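Local coordinates for PhnB-like domain-containing protein (Pseudomonas aeruginosa, PDB 1U69) that is of unknown function but has a PhnB-like, glyoxalase-type fold and has been proposed as a potential drug-resistance protein, at residues A[73-85]-A[109-123]. Sequence-based numbering, arbitrary orientation.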
# COMPACT_ATOMS: atom_id res chain seq x y z
N ARG A 73 9.40 25.95 -7.68
CA ARG A 73 8.17 25.72 -8.44
C ARG A 73 8.03 24.25 -8.80
O ARG A 73 9.03 23.57 -9.05
CB ARG A 73 8.18 26.54 -9.73
CG ARG A 73 8.17 28.02 -9.44
CD ARG A 73 8.07 28.95 -10.64
NE ARG A 73 6.95 29.90 -10.57
CZ ARG A 73 6.60 30.66 -9.51
NH1 ARG A 73 7.27 30.63 -8.35
NH2 ARG A 73 5.55 31.47 -9.62
N HIS A 74 6.79 23.77 -8.83
CA HIS A 74 6.50 22.38 -9.20
C HIS A 74 6.61 22.15 -10.71
O HIS A 74 6.51 23.07 -11.51
CB HIS A 74 5.09 21.96 -8.71
CG HIS A 74 5.00 21.84 -7.23
ND1 HIS A 74 5.60 20.82 -6.53
CD2 HIS A 74 4.45 22.65 -6.30
CE1 HIS A 74 5.42 21.01 -5.23
NE2 HIS A 74 4.73 22.11 -5.07
N SER A 75 6.83 20.89 -11.08
CA SER A 75 6.71 20.46 -12.46
C SER A 75 6.36 18.99 -12.56
O SER A 75 6.30 18.30 -11.55
CB SER A 75 8.00 20.73 -13.24
OG SER A 75 8.95 19.69 -13.04
N GLU A 76 6.17 18.53 -13.79
CA GLU A 76 5.72 17.17 -14.07
C GLU A 76 6.76 16.12 -13.71
O GLU A 76 6.49 14.94 -13.83
CB GLU A 76 5.39 17.00 -15.55
CG GLU A 76 4.06 17.64 -15.94
CD GLU A 76 4.16 19.08 -16.37
OE1 GLU A 76 5.19 19.75 -16.11
OE2 GLU A 76 3.15 19.57 -16.95
N ALA A 77 7.95 16.55 -13.30
CA ALA A 77 8.96 15.63 -12.77
C ALA A 77 8.38 14.79 -11.62
O ALA A 77 8.75 13.63 -11.45
CB ALA A 77 10.20 16.39 -12.33
N PHE A 78 7.46 15.39 -10.86
CA PHE A 78 6.70 14.66 -9.84
C PHE A 78 5.22 14.73 -10.15
O PHE A 78 4.72 15.80 -10.53
CB PHE A 78 6.93 15.25 -8.45
CG PHE A 78 5.90 14.82 -7.45
CD1 PHE A 78 6.02 13.62 -6.79
CD2 PHE A 78 4.79 15.61 -7.18
CE1 PHE A 78 5.05 13.23 -5.87
CE2 PHE A 78 3.82 15.21 -6.30
CZ PHE A 78 3.95 14.03 -5.63
N SER A 79 4.52 13.62 -9.94
CA SER A 79 3.07 13.62 -9.96
C SER A 79 2.50 12.51 -9.07
O SER A 79 3.17 11.51 -8.80
CB SER A 79 2.52 13.45 -11.39
OG SER A 79 3.00 12.25 -11.98
N PHE A 80 1.27 12.71 -8.61
CA PHE A 80 0.48 11.66 -7.97
C PHE A 80 -0.30 10.99 -9.09
O PHE A 80 -0.94 11.67 -9.86
CB PHE A 80 -0.54 12.24 -6.99
CG PHE A 80 0.03 12.75 -5.70
CD1 PHE A 80 0.54 11.88 -4.75
CD2 PHE A 80 -0.04 14.10 -5.39
CE1 PHE A 80 1.02 12.36 -3.54
CE2 PHE A 80 0.43 14.59 -4.18
CZ PHE A 80 0.96 13.72 -3.26
N GLN A 81 -0.25 9.67 -9.19
CA GLN A 81 -1.11 8.94 -10.11
C GLN A 81 -2.20 8.22 -9.33
O GLN A 81 -1.95 7.34 -8.54
CB GLN A 81 -0.32 7.94 -10.96
CG GLN A 81 -1.18 7.24 -11.99
CD GLN A 81 -0.38 6.32 -12.87
OE1 GLN A 81 0.16 6.74 -13.90
NE2 GLN A 81 -0.32 5.07 -12.50
N VAL A 82 -3.44 8.64 -9.56
CA VAL A 82 -4.60 8.17 -8.83
C VAL A 82 -5.36 7.20 -9.72
O VAL A 82 -5.76 7.55 -10.83
CB VAL A 82 -5.53 9.34 -8.43
CG1 VAL A 82 -6.77 8.81 -7.72
CG2 VAL A 82 -4.78 10.37 -7.57
N ALA A 83 -5.52 5.98 -9.24
CA ALA A 83 -6.19 4.92 -9.98
C ALA A 83 -7.69 5.04 -9.77
O ALA A 83 -8.15 5.10 -8.64
CB ALA A 83 -5.71 3.58 -9.52
N THR A 84 -8.46 5.08 -10.86
CA THR A 84 -9.93 5.18 -10.72
C THR A 84 -10.62 3.92 -11.28
O THR A 84 -10.13 3.27 -12.20
CB THR A 84 -10.48 6.46 -11.38
OG1 THR A 84 -10.04 6.56 -12.74
CG2 THR A 84 -9.91 7.70 -10.72
N ASP A 85 -11.77 3.56 -10.71
CA ASP A 85 -12.45 2.33 -11.15
C ASP A 85 -13.59 2.55 -12.14
O ASP A 85 -14.05 1.59 -12.74
CB ASP A 85 -13.01 1.56 -9.95
CG ASP A 85 -12.04 0.53 -9.41
OD1 ASP A 85 -11.01 0.23 -10.07
OD2 ASP A 85 -12.26 -0.03 -8.32
N TRP A 109 -3.28 13.60 -17.23
CA TRP A 109 -2.56 14.58 -16.44
C TRP A 109 -3.34 15.88 -16.31
O TRP A 109 -3.94 16.38 -17.27
CB TRP A 109 -1.21 14.88 -17.07
CG TRP A 109 -0.21 13.73 -17.08
CD1 TRP A 109 -0.31 12.54 -17.74
CD2 TRP A 109 1.05 13.71 -16.41
NE1 TRP A 109 0.81 11.77 -17.52
CE2 TRP A 109 1.66 12.47 -16.70
CE3 TRP A 109 1.72 14.62 -15.57
CZ2 TRP A 109 2.92 12.12 -16.18
CZ3 TRP A 109 2.98 14.26 -15.06
CH2 TRP A 109 3.55 13.03 -15.38
N CYS A 110 -3.28 16.46 -15.12
CA CYS A 110 -3.79 17.79 -14.83
C CYS A 110 -2.94 18.40 -13.71
O CYS A 110 -1.97 17.78 -13.23
CB CYS A 110 -5.27 17.71 -14.47
SG CYS A 110 -5.62 16.69 -13.02
N ARG A 111 -3.26 19.63 -13.34
CA ARG A 111 -2.48 20.38 -12.37
C ARG A 111 -3.41 21.09 -11.41
O ARG A 111 -4.43 21.63 -11.82
CB ARG A 111 -1.61 21.40 -13.10
CG ARG A 111 -0.62 20.77 -14.04
CD ARG A 111 0.72 21.45 -14.08
NE ARG A 111 0.59 22.79 -14.62
CZ ARG A 111 0.99 23.17 -15.83
NH1 ARG A 111 1.60 22.31 -16.66
NH2 ARG A 111 0.79 24.42 -16.21
N ASP A 112 -3.05 21.09 -10.13
CA ASP A 112 -3.87 21.79 -9.14
C ASP A 112 -3.50 23.27 -9.02
O ASP A 112 -2.59 23.77 -9.69
CB ASP A 112 -3.91 21.05 -7.79
CG ASP A 112 -2.61 21.08 -7.01
OD1 ASP A 112 -1.77 21.99 -7.22
OD2 ASP A 112 -2.39 20.22 -6.10
N LYS A 113 -4.23 23.95 -8.15
CA LYS A 113 -4.10 25.38 -7.92
C LYS A 113 -2.68 25.79 -7.54
O LYS A 113 -2.29 26.92 -7.83
CB LYS A 113 -5.06 25.78 -6.79
CG LYS A 113 -5.02 27.23 -6.38
CD LYS A 113 -6.21 27.57 -5.50
CE LYS A 113 -6.22 29.05 -5.15
NZ LYS A 113 -7.17 29.34 -4.06
N TRP A 114 -1.94 24.88 -6.91
CA TRP A 114 -0.61 25.16 -6.36
C TRP A 114 0.48 24.64 -7.29
O TRP A 114 1.67 24.71 -6.98
CB TRP A 114 -0.52 24.58 -4.93
CG TRP A 114 -1.66 25.11 -4.12
CD1 TRP A 114 -1.72 26.33 -3.51
CD2 TRP A 114 -2.94 24.51 -3.94
NE1 TRP A 114 -2.96 26.51 -2.93
CE2 TRP A 114 -3.73 25.41 -3.18
CE3 TRP A 114 -3.51 23.29 -4.33
CZ2 TRP A 114 -5.03 25.13 -2.80
CZ3 TRP A 114 -4.81 23.02 -3.96
CH2 TRP A 114 -5.56 23.93 -3.21
N GLY A 115 0.05 24.16 -8.46
CA GLY A 115 0.95 23.75 -9.52
C GLY A 115 1.40 22.31 -9.47
O GLY A 115 2.25 21.92 -10.28
N ILE A 116 0.83 21.51 -8.57
CA ILE A 116 1.24 20.11 -8.42
C ILE A 116 0.52 19.27 -9.47
O ILE A 116 -0.67 19.47 -9.72
CB ILE A 116 0.93 19.62 -7.00
CG1 ILE A 116 1.88 20.34 -6.03
CG2 ILE A 116 1.04 18.11 -6.90
CD1 ILE A 116 1.38 20.42 -4.66
N SER A 117 1.24 18.35 -10.09
CA SER A 117 0.69 17.50 -11.13
C SER A 117 -0.03 16.27 -10.55
O SER A 117 0.50 15.58 -9.68
CB SER A 117 1.79 17.01 -12.08
OG SER A 117 2.22 18.05 -12.97
N TRP A 118 -1.23 16.02 -11.05
CA TRP A 118 -2.00 14.83 -10.73
C TRP A 118 -2.29 14.10 -12.03
O TRP A 118 -2.47 14.74 -13.06
CB TRP A 118 -3.33 15.22 -10.07
CG TRP A 118 -3.17 15.87 -8.75
CD1 TRP A 118 -2.85 17.17 -8.52
CD2 TRP A 118 -3.28 15.25 -7.47
NE1 TRP A 118 -2.77 17.41 -7.17
CE2 TRP A 118 -3.02 16.25 -6.50
CE3 TRP A 118 -3.57 13.96 -7.03
CZ2 TRP A 118 -3.06 16.00 -5.13
CZ3 TRP A 118 -3.60 13.71 -5.66
CH2 TRP A 118 -3.33 14.72 -4.74
N GLN A 119 -2.32 12.77 -11.98
CA GLN A 119 -2.82 11.94 -13.07
C GLN A 119 -4.06 11.22 -12.55
O GLN A 119 -4.01 10.56 -11.52
CB GLN A 119 -1.79 10.90 -13.50
CG GLN A 119 -0.51 11.47 -14.08
CD GLN A 119 0.47 10.36 -14.35
OE1 GLN A 119 0.16 9.45 -15.12
NE2 GLN A 119 1.64 10.39 -13.71
N ILE A 120 -5.19 11.38 -13.24
CA ILE A 120 -6.40 10.67 -12.92
C ILE A 120 -6.51 9.57 -13.97
O ILE A 120 -6.89 9.82 -15.11
CB ILE A 120 -7.64 11.60 -12.92
CG1 ILE A 120 -7.38 12.86 -12.05
CG2 ILE A 120 -8.87 10.83 -12.47
CD1 ILE A 120 -6.95 12.61 -10.65
N THR A 121 -6.09 8.37 -13.57
CA THR A 121 -5.76 7.28 -14.48
C THR A 121 -6.62 6.06 -14.21
O THR A 121 -6.38 5.32 -13.27
CB THR A 121 -4.27 6.90 -14.30
OG1 THR A 121 -3.45 8.06 -14.48
CG2 THR A 121 -3.81 5.92 -15.38
N PRO A 122 -7.63 5.83 -15.04
CA PRO A 122 -8.46 4.63 -14.87
C PRO A 122 -7.62 3.35 -14.84
O PRO A 122 -6.70 3.21 -15.63
CB PRO A 122 -9.37 4.67 -16.10
CG PRO A 122 -9.47 6.11 -16.41
CD PRO A 122 -8.10 6.67 -16.15
N ARG A 123 -7.90 2.43 -13.91
CA ARG A 123 -7.16 1.17 -13.87
C ARG A 123 -7.25 0.44 -15.23
O ARG A 123 -6.32 -0.26 -15.62
CB ARG A 123 -7.69 0.26 -12.75
CG ARG A 123 -7.19 0.64 -11.38
CD ARG A 123 -7.12 -0.53 -10.37
NE ARG A 123 -6.66 -0.11 -9.04
CZ ARG A 123 -7.40 0.58 -8.18
NH1 ARG A 123 -8.64 0.93 -8.50
NH2 ARG A 123 -6.91 0.93 -7.01
O HOH W 1 4.40 25.51 -8.26
O HOH W 2 3.63 24.22 -11.79
O HOH W 3 4.16 18.32 -9.72
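Phe80 and Trp118, neighbours on adjacent strands, form an offset stack: the Phe80 ring and the six-membered ring of Trp118 have centroids 4.5 Å apart and planes inclined by 30°. Both residues hold CG anti to the carbonyl carbon, which sends the two rings out side by side in the same direction. Phe80 CD2 lies over the indole face toward its rim, while Val82 CG2 meets the indole edge at Trp118 CE3, 3.8 Å away. Trp118 NE1 donates, in the ring plane, to Asp112 OD2 over 3.0 Å, which helps fix the indole's rotation; Phe28 and Tyr24 pack against the same indole. Just before the two strands begin, Ile116 CG1 sits over the centre of the His74 ring in a CH-pi contact, 9° off the normal, and His74 NE2 bonds to Trp12 O.

Backbone bonds set the parallel pairing of 78-84 with 117-122. Val82 is gripped at both ends, its N donating to Gln119 O at 174° and its O accepting from Thr121 N. At the far end Arg123 N donates to Thr84 O. Nearer the start the strands are bridged by water 3, which donates to Phe78 O and accepts from Ser117 N. With 109-111 antiparallel to 117-122, these strands belong to a mixed sheet of order 1-4-3-2, one of the two βαβββ modules of the glyoxalase fold; strand 78-84 also pairs antiparallel with the second subunit, continuing the sheet across the interface.

Salt bridges stand near the two ends of the parallel pair. Arg111 NH1 reaches Glu76 OE2 at 3.2 Å on its syn side but tilted out of the carboxylate plane, the carboxylate and guanidinium planes being nearly perpendicular. Arg123 NH1 approaches Asp85 OD1 from above the carboxylate plane at 2.9 Å, while Ala83 CB covers one guanidinium face, 3.7 Å from Arg123 CZ. Asp85 and Arg123 also form salt bridges to Arg57 and Asp30 of the third subunit, respectively.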